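PDB 6QZO: peroxidase from Cellulomonas bogoriensis 69B4 = DSM 16987, which binds heme b and, as a member of the DyP-type family, probably works as a peroxidase that oxidises substrates with hydrogen peroxide. Local coordinates for residues A[32-37]-A[366-372]; A[211-215]-A[301-306]. The contacts are given in a common frame with arbitrary orientation. Numbering follows the deposited sequence.

Contact 1: A[32-37]-A[366-372]; sequences CHGEHQ and VPGGWSA
The loop 32-37 runs in the opposite sense alongside 366-372, which is extended loop beyond Val366, where strand 356-366 ends; His36 CA is 3.8 Å from Gly369 CA, His33 CA 5.2 Å from Ser371 CA. Val366 turns its CB toward the loop, Val366 CG1 lying 3.3 Å from Gln37 NE2. Pro367 O accepts a hydrogen bond from Gln37 NE2 (3.0 Å) and Gln37 OE1 one from Val103 N, satisfying both ends of this buried amide. The contact ties the exit of an edge strand of the C-terminal ferredoxin-like domain, of the dimeric α+β barrel kind, to the segment preceding the N-terminal domain's strand 47-55. At Gly369 a side chain would strike Gly34 O and His36 O; its N donates to Glu35 O (3.0 Å), and its CA makes a CA-H...O contact to Gly34 O (3.3 Å). Trp370 O accepts a hydrogen bond from Gly34 N (3.2 Å). Trp370 CB points away, but chi1 p (80°) brings the indole back: an offset edge-to-face pair sets the His33 edge (chi1 m) to the face of the Trp370 five-membered ring, centroids 4.9 Å apart, planes at 88°. Cys32 SG lies 4.5 Å from Trp370 CZ2, and Trp370 NE1, like His33 NE2, is hydrogen-bonded to Glu76 OE2.

Contact 2: A[211-215]-A[301-306]; sequences DPDLL and REETFL. With HEM (protoporphyrin IX containing Fe), chain I.
One guanidinium holds two carboxylates of the same short turn: Arg301, extended with chi1 to chi3 all t, gives NH2 to Asp211 OD1 (2.8 Å) and to Asp213 OD1 (2.9 Å), while NH1 reaches Asp213 OD2 (2.9 Å), a bidentate salt bridge with Asp213. The acids converge because residues 212-214 form a 3-10 turn, closed by Leu214 N to Asp211 O (3.1 Å). Leu214 (m, t) lies against one guanidinium face, and its CD1 meets Thr304 CG2 at 3.6 Å. The irregular 301-306 leads from helix 292-296, which carries the axial heme ligand His292, into strand 306-314, with an inverse gamma turn centred on Glu303; Leu214 CA is 6.4 Å from Glu302 CA, Leu215 CA 6.8 Å from Phe305 CA. Leu215 CD1 packs on Leu306 CB (4.2 Å). Phe305 points away, its CZ 3.1 Å from heme CBC in the pocket that Arg307 also lines. Two aspartates sharing one arginine leave these three residues with a formal excess of negative charge at the partly exposed edge, while leucine and threonine methyls pack further in.

Both contacts are partly buried and are built mainly from loops at the ends of strands; their centres are about 20 Å apart, though their nearest atoms come within about 7 Å. Contact 2 falls within the chain span that contact 1 closes. Contact 1 brings together parts of the N- and C-terminal halves, away from the heme, whereas contact 2 stays within the C-terminal family region and reaches the cofactor's pocket. They adjoin opposite outer strands of the same C-terminal sheet: 356-366 ends in contact 1, and 306-314 begins in contact 2. Chemistry follows place: contact 1 relies on two backbone hydrogen bonds and one from a buried amide, close glycine packing and an aromatic pair, contact 2 on side-chain charge backed by leucines.

Contact 1: A[32-37]-A[366-372]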
ATOM      1  N   CYS A  32       8.779   2.250  22.823  1.00 22.67           N
ATOM      2  CA  CYS A  32       8.950   3.617  22.275  1.00 22.82           C
ATOM      3  C   CYS A  32       9.903   4.441  23.169  1.00 23.33           C
ATOM      4  O   CYS A  32      10.382   5.478  22.688  1.00 22.72           O
ATOM      5  CB  CYS A  32       7.593   4.298  22.153  1.00 22.47           C
ATOM      6  SG  CYS A  32       6.763   4.543  23.745  1.00 23.20           S
ATOM      7  N   HIS A  33      10.188   3.961  24.387  1.00 24.43           N
ATOM      8  CA  HIS A  33      11.117   4.591  25.360  1.00 25.41           C
ATOM      9  C   HIS A  33      12.522   3.994  25.254  1.00 25.67           C
ATOM     10  O   HIS A  33      12.647   2.755  25.116  1.00 26.97           O
ATOM     11  CB  HIS A  33      10.610   4.433  26.800  1.00 26.38           C
ATOM     12  CG  HIS A  33       9.291   5.082  27.030  1.00 26.13           C
ATOM     13  ND1 HIS A  33       8.209   4.383  27.525  1.00 26.68           N
ATOM     14  CD2 HIS A  33       8.863   6.336  26.798  1.00 26.10           C
ATOM     15  CE1 HIS A  33       7.170   5.188  27.608  1.00 26.58           C
ATOM     16  NE2 HIS A  33       7.546   6.399  27.170  1.00 26.36           N
ATOM     17  N   GLY A  34      13.531   4.851  25.351  1.00 25.68           N
ATOM     18  CA  GLY A  34      14.944   4.449  25.471  1.00 26.34           C
ATOM     19  C   GLY A  34      15.862   5.650  25.303  1.00 26.38           C
ATOM     20  O   GLY A  34      15.343   6.766  25.142  1.00 25.57           O
ATOM     21  N   GLU A  35      17.175   5.416  25.358  1.00 27.10           N
ATOM     22  CA  GLU A  35      18.252   6.368  24.983  1.00 27.13           C
ATOM     23  C   GLU A  35      17.909   6.990  23.620  1.00 25.93           C
ATOM     24  O   GLU A  35      18.107   8.208  23.462  1.00 25.77           O
ATOM     25  CB  GLU A  35      19.608   5.636  24.981  1.00 28.19           C
ATOM     26  CG  GLU A  35      20.811   6.552  24.810  1.00 28.88           C
ATOM     27  CD  GLU A  35      22.171   5.946  25.131  1.00 30.14           C
ATOM     28  OE1 GLU A  35      22.255   4.723  25.263  1.00 30.40           O
ATOM     29  OE2 GLU A  35      23.167   6.695  25.105  1.00 31.21           O
ATOM     30  N   HIS A  36      17.396   6.199  22.675  1.00 25.05           N
ATOM     31  CA  HIS A  36      17.087   6.664  21.291  1.00 24.20           C
ATOM     32  C   HIS A  36      15.607   6.461  20.975  1.00 23.51           C
ATOM     33  O   HIS A  36      14.967   5.632  21.646  1.00 24.31           O
ATOM     34  CB  HIS A  36      17.953   5.918  20.273  1.00 24.11           C
ATOM     35  CG  HIS A  36      19.371   5.711  20.696  1.00 24.65           C
ATOM     36  ND1 HIS A  36      20.303   6.730  20.677  1.00 24.78           N
ATOM     37  CD2 HIS A  36      20.025   4.602  21.108  1.00 25.37           C
ATOM     38  CE1 HIS A  36      21.474   6.255  21.059  1.00 25.71           C
ATOM     39  NE2 HIS A  36      21.326   4.947  21.336  1.00 25.93           N
ATOM     40  N   GLN A  37      15.090   7.178  19.979  1.00 22.64           N
ATOM     41  CA  GLN A  37      13.753   6.907  19.388  1.00 21.91           C
ATOM     42  C   GLN A  37      13.806   5.530  18.718  1.00 21.74           C
ATOM     43  O   GLN A  37      14.863   5.173  18.186  1.00 22.41           O
ATOM     44  CB  GLN A  37      13.361   7.972  18.364  1.00 21.39           C
ATOM     45  CG  GLN A  37      13.026   9.332  18.970  1.00 21.31           C
ATOM     46  CD  GLN A  37      12.319  10.244  18.000  1.00 20.68           C
ATOM     47  OE1 GLN A  37      11.137  10.069  17.710  1.00 20.66           O
ATOM     48  NE2 GLN A  37      13.041  11.230  17.494  1.00 20.71           N
ATOM     49  N   VAL A 366      16.619  14.599  14.260  1.00 14.14           N
ATOM     50  CA  VAL A 366      15.845  13.585  15.013  1.00 14.36           C
ATOM     51  C   VAL A 366      16.255  13.683  16.476  1.00 15.34           C
ATOM     52  O   VAL A 366      17.389  13.352  16.835  1.00 15.71           O
ATOM     53  CB  VAL A 366      16.095  12.188  14.412  1.00 14.05           C
ATOM     54  CG1 VAL A 366      15.396  11.091  15.198  1.00 14.15           C
ATOM     55  CG2 VAL A 366      15.669  12.158  12.948  1.00 13.53           C
ATOM     56  N   PRO A 367      15.354  14.149  17.370  1.00 15.91           N
ATOM     57  CA  PRO A 367      15.644  14.161  18.793  1.00 16.61           C
ATOM     58  C   PRO A 367      16.052  12.773  19.284  1.00 17.19           C
ATOM     59  O   PRO A 367      15.746  11.769  18.617  1.00 17.62           O
ATOM     60  CB  PRO A 367      14.326  14.562  19.465  1.00 16.59           C
ATOM     61  CG  PRO A 367      13.542  15.256  18.384  1.00 16.19           C
ATOM     62  CD  PRO A 367      14.019  14.678  17.070  1.00 15.74           C
ATOM     63  N   GLY A 368      16.707  12.752  20.444  1.00 17.77           N
ATOM     64  CA  GLY A 368      17.013  11.523  21.183  1.00 18.16           C
ATOM     65  C   GLY A 368      15.725  10.921  21.693  1.00 18.25           C
ATOM     66  O   GLY A 368      14.672  11.520  21.444  1.00 18.33           O
ATOM     67  N   GLY A 369      15.815   9.778  22.359  1.00 18.63           N
ATOM     68  CA  GLY A 369      14.666   9.105  22.977  1.00 18.59           C
ATOM     69  C   GLY A 369      14.221   9.822  24.247  1.00 18.84           C
ATOM     70  O   GLY A 369      14.763  10.920  24.559  1.00 18.78           O
ATOM     71  N   TRP A 370      13.259   9.213  24.941  1.00 18.82           N
ATOM     72  CA  TRP A 370      12.630   9.751  26.165  1.00 19.04           C
ATOM     73  C   TRP A 370      12.118   8.580  27.004  1.00 19.07           C
ATOM     74  O   TRP A 370      12.038   7.454  26.457  1.00 18.53           O
ATOM     75  CB  TRP A 370      11.532  10.763  25.801  1.00 18.91           C
ATOM     76  CG  TRP A 370      10.214  10.181  25.399  1.00 18.76           C
ATOM     77  CD1 TRP A 370       9.118  10.015  26.198  1.00 18.97           C
ATOM     78  CD2 TRP A 370       9.813   9.775  24.078  1.00 18.29           C
ATOM     79  NE1 TRP A 370       8.079   9.484  25.478  1.00 18.70           N
ATOM     80  CE2 TRP A 370       8.469   9.334  24.171  1.00 18.14           C
ATOM     81  CE3 TRP A 370      10.459   9.699  22.837  1.00 17.89           C
ATOM     82  CZ2 TRP A 370       7.771   8.829  23.075  1.00 17.56           C
ATOM     83  CZ3 TRP A 370       9.764   9.211  21.752  1.00 17.31           C
ATOM     84  CH2 TRP A 370       8.440   8.773  21.875  1.00 17.22           C
ATOM     85  N   SER A 371      11.847   8.858  28.283  1.00 19.38           N
ATOM     86  CA  SER A 371      11.371   7.897  29.308  1.00 19.92           C
ATOM     87  C   SER A 371       9.976   8.301  29.765  1.00 19.89           C
ATOM     88  O   SER A 371       9.581   9.454  29.515  1.00 19.59           O
ATOM     89  CB  SER A 371      12.311   7.852  30.482  1.00 20.57           C
ATOM     90  OG  SER A 371      13.570   7.358  30.072  1.00 20.69           O
ATOM     91  N   ALA A 372       9.285   7.379  30.432  1.00 20.28           N
ATOM     92  CA  ALA A 372       7.937   7.593  31.002  1.00 20.42           C
ATOM     93  C   ALA A 372       7.916   8.967  31.678  1.00 20.75           C
ATOM     94  O   ALA A 372       8.759   9.171  32.557  1.00 21.62           O
ATOM     95  CB  ALA A 372       7.623   6.477  31.969  1.00 20.99           C
TER

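Contact 2: A[211-215]-A[301-306]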
ATOM      1  N   ASP A 211      29.786   0.777  15.139  1.00 38.17           N
ATOM      2  CA  ASP A 211      30.097   2.184  14.775  1.00 36.60           C
ATOM      3  C   ASP A 211      28.973   3.111  15.240  1.00 34.87           C
ATOM      4  O   ASP A 211      28.456   3.903  14.453  1.00 35.20           O
ATOM      5  CB  ASP A 211      30.382   2.270  13.274  1.00 36.75           C
ATOM      6  CG  ASP A 211      31.619   1.484  12.853  1.00 37.90           C
ATOM      7  OD1 ASP A 211      32.711   1.768  13.397  1.00 38.53           O
ATOM      8  OD2 ASP A 211      31.491   0.586  12.006  1.00 38.25           O
ATOM      9  N   PRO A 212      28.588   3.085  16.539  1.00 33.19           N
ATOM     10  CA  PRO A 212      27.473   3.904  17.024  1.00 31.36           C
ATOM     11  C   PRO A 212      27.718   5.416  16.872  1.00 30.56           C
ATOM     12  O   PRO A 212      26.755   6.143  16.713  1.00 29.17           O
ATOM     13  CB  PRO A 212      27.350   3.519  18.509  1.00 32.47           C
ATOM     14  CG  PRO A 212      28.730   2.968  18.881  1.00 33.40           C
ATOM     15  CD  PRO A 212      29.219   2.294  17.614  1.00 33.68           C
ATOM     16  N   ASP A 213      28.982   5.856  16.885  1.00 30.76           N
ATOM     17  CA  ASP A 213      29.360   7.294  16.813  1.00 31.06           C
ATOM     18  C   ASP A 213      29.059   7.862  15.416  1.00 30.85           C
ATOM     19  O   ASP A 213      29.047   9.109  15.288  1.00 31.35           O
ATOM     20  CB  ASP A 213      30.832   7.499  17.188  1.00 31.51           C
ATOM     21  CG  ASP A 213      31.799   6.840  16.221  1.00 32.06           C
ATOM     22  OD1 ASP A 213      31.757   5.588  16.099  1.00 32.00           O
ATOM     23  OD2 ASP A 213      32.572   7.583  15.577  1.00 32.13           O
ATOM     24  N   LEU A 214      28.849   7.004  14.409  1.00 29.71           N
ATOM     25  CA  LEU A 214      28.554   7.433  13.015  1.00 28.99           C
ATOM     26  C   LEU A 214      27.044   7.560  12.782  1.00 28.37           C
ATOM     27  O   LEU A 214      26.668   8.030  11.696  1.00 27.59           O
ATOM     28  CB  LEU A 214      29.175   6.431  12.035  1.00 29.01           C
ATOM     29  CG  LEU A 214      30.694   6.298  12.102  1.00 29.28           C
ATOM     30  CD1 LEU A 214      31.215   5.353  11.023  1.00 29.31           C
ATOM     31  CD2 LEU A 214      31.369   7.659  11.977  1.00 29.45           C
ATOM     32  N   LEU A 215      26.221   7.177  13.757  1.00 28.64           N
ATOM     33  CA  LEU A 215      24.742   7.257  13.685  1.00 27.73           C
ATOM     34  C   LEU A 215      24.217   8.264  14.709  1.00 29.01           C
ATOM     35  O   LEU A 215      23.404   9.145  14.340  1.00 29.90           O
ATOM     36  CB  LEU A 215      24.175   5.860  13.966  1.00 27.33           C
ATOM     37  CG  LEU A 215      22.653   5.773  14.058  1.00 26.02           C
ATOM     38  CD1 LEU A 215      22.037   6.218  12.749  1.00 25.44           C
ATOM     39  CD2 LEU A 215      22.211   4.367  14.427  1.00 26.06           C
ATOM     40  N   ARG A 301      36.249   6.920   6.866  1.00 31.71           N
ATOM     41  CA  ARG A 301      35.436   6.181   7.866  1.00 32.03           C
ATOM     42  C   ARG A 301      34.024   6.787   7.945  1.00 31.34           C
ATOM     43  O   ARG A 301      33.055   5.986   7.974  1.00 32.21           O
ATOM     44  CB  ARG A 301      36.089   6.208   9.243  1.00 32.65           C
ATOM     45  CG  ARG A 301      35.207   5.611  10.332  1.00 32.81           C
ATOM     46  CD  ARG A 301      35.990   5.186  11.556  1.00 33.71           C
ATOM     47  NE  ARG A 301      35.081   4.489  12.460  1.00 33.96           N
ATOM     48  CZ  ARG A 301      34.253   5.081  13.323  1.00 33.57           C
ATOM     49  NH1 ARG A 301      34.216   6.402  13.435  1.00 33.36           N
ATOM     50  NH2 ARG A 301      33.474   4.344  14.096  1.00 32.87           N
ATOM     51  N   GLU A 302      33.900   8.118   7.955  1.00 30.49           N
ATOM     52  CA  GLU A 302      32.630   8.811   8.310  1.00 30.33           C
ATOM     53  C   GLU A 302      31.662   8.852   7.116  1.00 28.11           C
ATOM     54  O   GLU A 302      30.478   9.147   7.358  1.00 28.07           O
ATOM     55  CB  GLU A 302      32.905  10.197   8.910  1.00 32.02           C
ATOM     56  CG  GLU A 302      33.525  11.206   7.963  1.00 33.77           C
ATOM     57  CD  GLU A 302      35.033  11.233   7.817  1.00 35.87           C
ATOM     58  OE1 GLU A 302      35.714  10.505   8.598  1.00 38.03           O
ATOM     59  OE2 GLU A 302      35.508  11.976   6.916  1.00 36.83           O
ATOM     60  N   GLU A 303      32.113   8.519   5.902  1.00 26.82           N
ATOM     61  CA  GLU A 303      31.295   8.581   4.659  1.00 25.16           C
ATOM     62  C   GLU A 303      30.424   7.313   4.535  1.00 23.46           C
ATOM     63  O   GLU A 303      30.499   6.623   3.507  1.00 23.24           O
ATOM     64  CB  GLU A 303      32.198   8.767   3.439  1.00 25.66           C
ATOM     65  CG  GLU A 303      32.866  10.118   3.391  1.00 26.34           C
ATOM     66  CD  GLU A 303      33.670  10.346   2.122  1.00 26.97           C
ATOM     67  OE1 GLU A 303      33.884   9.355   1.390  1.00 27.33           O
ATOM     68  OE2 GLU A 303      34.050  11.513   1.842  1.00 27.36           O
ATOM     69  N   THR A 304      29.590   7.067   5.541  1.00 21.88           N
ATOM     70  CA  THR A 304      28.675   5.908   5.673  1.00 20.68           C
ATOM     71  C   THR A 304      27.432   6.381   6.432  1.00 19.82           C
ATOM     72  O   THR A 304      27.487   7.470   7.050  1.00 20.03           O
ATOM     73  CB  THR A 304      29.407   4.732   6.325  1.00 21.17           C
ATOM     74  OG1 THR A 304      28.596   3.556   6.252  1.00 20.76           O
ATOM     75  CG2 THR A 304      29.771   5.007   7.764  1.00 21.41           C
ATOM     76  N   PHE A 305      26.343   5.622   6.369  1.00 18.60           N
ATOM     77  CA  PHE A 305      25.053   5.970   7.006  1.00 17.91           C
ATOM     78  C   PHE A 305      24.177   4.716   7.035  1.00 17.22           C
ATOM     79  O   PHE A 305      24.421   3.786   6.235  1.00 17.43           O
ATOM     80  CB  PHE A 305      24.385   7.136   6.260  1.00 17.64           C
ATOM     81  CG  PHE A 305      24.563   7.094   4.768  1.00 17.62           C
ATOM     82  CD1 PHE A 305      23.745   6.303   3.975  1.00 17.53           C
ATOM     83  CD2 PHE A 305      25.585   7.805   4.165  1.00 17.99           C
ATOM     84  CE1 PHE A 305      23.939   6.233   2.605  1.00 17.56           C
ATOM     85  CE2 PHE A 305      25.778   7.735   2.797  1.00 18.23           C
ATOM     86  CZ  PHE A 305      24.951   6.953   2.019  1.00 17.95           C
ATOM     87  N   LEU A 306      23.221   4.685   7.965  1.00 16.40           N
ATOM     88  CA  LEU A 306      22.221   3.595   8.080  1.00 15.86           C
ATOM     89  C   LEU A 306      21.148   3.820   7.010  1.00 15.11           C
ATOM     90  O   LEU A 306      20.273   4.691   7.211  1.00 14.67           O
ATOM     91  CB  LEU A 306      21.615   3.589   9.484  1.00 15.58           C
ATOM     92  CG  LEU A 306      20.642   2.442   9.769  1.00 15.35           C
ATOM     93  CD1 LEU A 306      21.307   1.083   9.549  1.00 15.66           C
ATOM     94  CD2 LEU A 306      20.060   2.563  11.161  1.00 15.40           C
TER
HETATM   95  CHA HEM I 401      24.434  -0.085  -2.241  1.00 21.48           C
HETATM   96  CHB HEM I 401      20.538   0.198  -5.051  1.00 20.86           C
HETATM   97  CHC HEM I 401      20.464   4.990  -4.445  1.00 21.18           C
HETATM   98  CHD HEM I 401      24.108   4.660  -1.306  1.00 21.01           C
HETATM   99  C1A HEM I 401      23.401  -0.403  -3.078  1.00 21.52           C
HETATM  100  C2A HEM I 401      23.180  -1.700  -3.626  1.00 22.09           C
HETATM  101  C3A HEM I 401      22.089  -1.610  -4.429  1.00 22.42           C
HETATM  102  C4A HEM I 401      21.621  -0.279  -4.351  1.00 21.66           C
HETATM  103  CMA HEM I 401      21.455  -2.715  -5.251  1.00 22.73           C
HETATM  104  CAA HEM I 401      24.031  -2.940  -3.417  1.00 22.01           C
HETATM  105  CBA HEM I 401      23.606  -3.784  -2.215  1.00 22.17           C
HETATM  106  CGA HEM I 401      23.977  -3.073  -0.954  1.00 22.43           C
HETATM  107  O1A HEM I 401      23.100  -2.330  -0.432  1.00 22.60           O
HETATM  108  O2A HEM I 401      25.133  -3.218  -0.466  1.00 22.60           O
HETATM  109  C1B HEM I 401      20.204   1.545  -5.117  1.00 20.63           C
HETATM  110  C2B HEM I 401      19.114   2.009  -5.902  1.00 21.56           C
HETATM  111  C3B HEM I 401      19.082   3.373  -5.746  1.00 20.70           C
HETATM  112  C4B HEM I 401      20.199   3.690  -4.845  1.00 20.59           C
HETATM  113  CMB HEM I 401      18.168   1.143  -6.730  1.00 20.86           C
HETATM  114  CAB HEM I 401      18.130   4.381  -6.253  1.00 20.57           C
HETATM  115  CBB HEM I 401      16.954   4.079  -6.803  1.00 20.77           C
HETATM  116  C1C HEM I 401      21.434   5.332  -3.532  1.00 20.77           C
HETATM  117  C2C HEM I 401      21.683   6.638  -3.113  1.00 20.54           C
HETATM  118  C3C HEM I 401      22.724   6.593  -2.215  1.00 20.97           C
HETATM  119  C4C HEM I 401      23.111   5.200  -2.089  1.00 20.39           C
HETATM  120  CMC HEM I 401      20.994   7.909  -3.526  1.00 20.55           C
HETATM  121  CAC HEM I 401      23.145   7.895  -1.633  1.00 21.34           C
HETATM  122  CBC HEM I 401      24.098   8.074  -0.760  1.00 21.86           C
HETATM  123  C1D HEM I 401      24.486   3.302  -1.326  1.00 20.53           C
HETATM  124  C2D HEM I 401      25.587   2.781  -0.494  1.00 21.30           C
HETATM  125  C3D HEM I 401      25.693   1.468  -0.767  1.00 22.12           C
HETATM  126  C4D HEM I 401      24.638   1.199  -1.759  1.00 21.52           C
HETATM  127  CMD HEM I 401      26.500   3.517   0.471  1.00 20.80           C
HETATM  128  CAD HEM I 401      26.699   0.485  -0.156  1.00 22.82           C
HETATM  129  CBD HEM I 401      27.992   0.436  -0.997  1.00 23.71           C
HETATM  130  CGD HEM I 401      29.095  -0.469  -0.459  1.00 24.49           C
HETATM  131  O1D HEM I 401      29.835  -0.086   0.473  1.00 24.26           O
HETATM  132  O2D HEM I 401      29.315  -1.608  -0.960  1.00 25.66           O
HETATM  133  NA  HEM I 401      22.439   0.452  -3.530  1.00 21.20           N
HETATM  134  NB  HEM I 401      20.818   2.566  -4.519  1.00 20.73           N
HETATM  135  NC  HEM I 401      22.297   4.468  -2.925  1.00 20.30           N
HETATM  136  ND  HEM I 401      23.959   2.311  -2.058  1.00 21.05           N
HETATM  137 FE   HEM I 401      22.509   2.416  -3.268  1.00 20.92          FE